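Local coordinates for probable csgAB operon transcriptional regulatory protein (Salmonella typhimurium, PDB 5XP0) that serves as the master regulator of adhesive curli fimbriae expression, being necessary for transcription of the csgAB operon, and promotes biofilm formation, at residues Lys90-Thr96 and His110-Tyr116. Numbering follows the deposited sequence.
Sequences KTLLLNT and HINGVFY
Thr91 and Leu93 join His110, Asn112, Gly113 and Phe115 in a backbone ladder between the last two parallel strands of the CheY-like receiver domain, the fourth and the edge strand of its five-stranded sheet. Helix 102-107 makes the beta-alpha-beta crossover between them. Thr91 N donates to His110 O, and Asn112 N returns to Thr91 O at 2.7 Å. Two residues along strand 90-94, Leu93 N binds Gly113 O and Phe115 N binds Leu93 O; the extra residue on strand 111-114 makes a beta bulge at Asn112-Gly113, opposite Leu92, where Asn112 has psi near zero. The Asn112 amide lies across the lysine chain, its ND2 3.6 Å from Lys90 CB. That ND2 also donates to His110 O at 2.8 Å, from the face opposite Thr91 N, so two bonds grip this carbonyl, and the ND2 bond, in the plane of the amide, holds its rotation. On one face of the sheet, Leu92 CD2 packs 3.5 Å from Phe115 CE2 and equally close to Gly113 CA, under helix 121-132; the Phe115 ring also meets Tyr137. On the other face, with CG1 anti to the backbone N (chi1 -178°) and chi2 at 73°, Ile111 CD1 comes to 3.9 Å from Leu93 CG, while Val114 and Ile111 touch Ile105 of helix 102-107. Beyond the strands, Asn95 turns away to bond Asp66 and, across the dimer, Leu28 and Gln29 of the second subunit. Val114 CG1 lies over one face of the Tyr116 ring, near its rim. Phe115 O takes both Thr96 N, in the carbonyl plane, and Thr96 OG1, above it at 3.1 Å.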
loop_
_atom_site.group_PDB
_atom_site.type_symbol
_atom_site.label_atom_id
_atom_site.label_comp_id
_atom_site.label_asym_id
_atom_site.label_seq_id
_atom_site.Cartn_x
_atom_site.Cartn_y
_atom_site.Cartn_z
ATOM N N LYS B 90 -3.406 -20.852 -3.033
ATOM C CA LYS B 90 -2.028 -20.612 -3.427
ATOM C C LYS B 90 -1.536 -19.405 -2.653
ATOM O O LYS B 90 -2.245 -18.405 -2.573
ATOM C CB LYS B 90 -1.938 -20.348 -4.931
ATOM C CG LYS B 90 -2.435 -21.497 -5.812
ATOM C CD LYS B 90 -2.289 -21.116 -7.286
ATOM C CE LYS B 90 -2.714 -22.247 -8.230
ATOM N NZ LYS B 90 -2.550 -21.828 -9.658
ATOM N N THR B 91 -0.341 -19.490 -2.093
ATOM C CA THR B 91 0.239 -18.372 -1.369
ATOM C C THR B 91 1.394 -17.816 -2.184
ATOM O O THR B 91 2.270 -18.563 -2.648
ATOM C CB THR B 91 0.730 -18.777 0.032
ATOM O OG1 THR B 91 -0.391 -19.169 0.851
ATOM C CG2 THR B 91 1.431 -17.582 0.717
ATOM N N LEU B 92 1.384 -16.512 -2.364
ATOM C CA LEU B 92 2.532 -15.799 -2.898
ATOM C C LEU B 92 2.925 -14.716 -1.915
ATOM O O LEU B 92 2.067 -14.030 -1.361
ATOM C CB LEU B 92 2.212 -15.200 -4.254
ATOM C CG LEU B 92 2.120 -16.305 -5.310
ATOM C CD1 LEU B 92 0.690 -16.550 -5.595
ATOM C CD2 LEU B 92 2.847 -15.850 -6.550
ATOM N N LEU B 93 4.216 -14.573 -1.709
ATOM C CA LEU B 93 4.735 -13.580 -0.789
ATOM C C LEU B 93 5.003 -12.281 -1.532
ATOM O O LEU B 93 5.593 -12.281 -2.614
ATOM C CB LEU B 93 6.006 -14.087 -0.144
ATOM C CG LEU B 93 5.868 -15.452 0.524
ATOM C CD1 LEU B 93 7.230 -15.821 1.180
ATOM C CD2 LEU B 93 4.740 -15.523 1.556
ATOM N N LEU B 94 4.530 -11.191 -0.969
ATOM C CA LEU B 94 4.648 -9.888 -1.568
ATOM C C LEU B 94 5.631 -9.052 -0.762
ATOM O O LEU B 94 5.755 -9.229 0.450
ATOM C CB LEU B 94 3.265 -9.226 -1.588
ATOM C CG LEU B 94 3.087 -7.911 -2.323
ATOM C CD1 LEU B 94 3.091 -8.194 -3.822
ATOM C CD2 LEU B 94 1.757 -7.234 -1.876
ATOM N N ASN B 95 6.335 -8.147 -1.447
ATOM C CA ASN B 95 7.286 -7.234 -0.796
ATOM C C ASN B 95 8.283 -8.006 0.052
ATOM O O ASN B 95 8.591 -7.617 1.180
ATOM C CB ASN B 95 6.589 -6.183 0.071
ATOM C CG ASN B 95 5.663 -5.276 -0.707
ATOM O OD1 ASN B 95 5.985 -4.781 -1.799
ATOM N ND2 ASN B 95 4.478 -5.056 -0.140
ATOM N N THR B 96 8.794 -9.106 -0.494
ATOM C CA THR B 96 9.630 -10.019 0.273
ATOM C C THR B 96 11.032 -9.468 0.446
ATOM O O THR B 96 11.641 -9.009 -0.533
ATOM C CB THR B 96 9.735 -11.385 -0.404
ATOM O OG1 THR B 96 8.423 -11.908 -0.665
ATOM C CG2 THR B 96 10.488 -12.339 0.508
ATOM N N HIS B 110 1.379 -24.218 0.806
ATOM C CA HIS B 110 0.850 -23.856 -0.527
ATOM C C HIS B 110 1.676 -22.776 -1.231
ATOM O O HIS B 110 1.157 -21.943 -1.978
ATOM C CB HIS B 110 -0.609 -23.417 -0.431
ATOM C CG HIS B 110 -1.447 -24.349 0.378
ATOM N ND1 HIS B 110 -2.006 -23.994 1.586
ATOM C CD2 HIS B 110 -1.772 -25.646 0.178
ATOM C CE1 HIS B 110 -2.666 -25.022 2.082
ATOM N NE2 HIS B 110 -2.526 -26.042 1.253
ATOM N N ILE B 111 2.982 -22.800 -1.051
ATOM C CA ILE B 111 3.766 -21.676 -1.547
ATOM C C ILE B 111 3.898 -21.800 -3.066
ATOM O O ILE B 111 4.279 -22.852 -3.598
ATOM C CB ILE B 111 5.119 -21.597 -0.829
ATOM C CG1 ILE B 111 5.912 -20.376 -1.315
ATOM C CG2 ILE B 111 5.889 -22.904 -0.969
ATOM C CD1 ILE B 111 5.362 -19.063 -0.803
ATOM N N ASN B 112 3.506 -20.740 -3.768
ATOM C CA ASN B 112 3.495 -20.703 -5.226
ATOM C C ASN B 112 4.314 -19.586 -5.845
ATOM O O ASN B 112 4.430 -19.546 -7.066
ATOM C CB ASN B 112 2.062 -20.570 -5.743
ATOM C CG ASN B 112 1.366 -21.900 -5.871
ATOM O OD1 ASN B 112 1.197 -22.391 -6.966
ATOM N ND2 ASN B 112 0.954 -22.481 -4.754
ATOM N N GLY B 113 4.879 -18.677 -5.070
ATOM C CA GLY B 113 5.702 -17.657 -5.673
ATOM C C GLY B 113 6.168 -16.681 -4.623
ATOM O O GLY B 113 5.664 -16.651 -3.498
ATOM N N VAL B 114 7.154 -15.888 -5.023
ATOM C CA VAL B 114 7.772 -14.893 -4.175
ATOM C C VAL B 114 8.008 -13.660 -5.030
ATOM O O VAL B 114 8.707 -13.725 -6.037
ATOM C CB VAL B 114 9.098 -15.370 -3.574
ATOM C CG1 VAL B 114 9.676 -14.246 -2.774
ATOM C CG2 VAL B 114 8.888 -16.633 -2.750
ATOM N N PHE B 115 7.414 -12.549 -4.643
ATOM C CA PHE B 115 7.651 -11.270 -5.290
ATOM C C PHE B 115 8.583 -10.441 -4.424
ATOM O O PHE B 115 8.313 -10.242 -3.240
ATOM C CB PHE B 115 6.329 -10.537 -5.484
ATOM C CG PHE B 115 5.424 -11.208 -6.457
ATOM C CD1 PHE B 115 5.774 -11.282 -7.780
ATOM C CD2 PHE B 115 4.228 -11.770 -6.042
ATOM C CE1 PHE B 115 4.964 -11.925 -8.687
ATOM C CE2 PHE B 115 3.402 -12.394 -6.929
ATOM C CZ PHE B 115 3.773 -12.468 -8.278
ATOM N N TYR B 116 9.668 -9.943 -5.009
ATOM C CA TYR B 116 10.586 -9.050 -4.286
ATOM C C TYR B 116 10.423 -7.574 -4.656
ATOM O O TYR B 116 10.738 -6.687 -3.843
ATOM C CB TYR B 116 12.041 -9.463 -4.583
ATOM C CG TYR B 116 12.401 -10.819 -4.131
ATOM C CD1 TYR B 116 12.777 -11.047 -2.811
ATOM C CD2 TYR B 116 12.388 -11.890 -5.019
ATOM C CE1 TYR B 116 13.115 -12.291 -2.388
ATOM C CE2 TYR B 116 12.722 -13.141 -4.601
ATOM C CZ TYR B 116 13.078 -13.337 -3.283
ATOM O OH TYR B 116 13.423 -14.589 -2.889
HETATM O O HOH W 1 12.190 -6.465 -1.736
#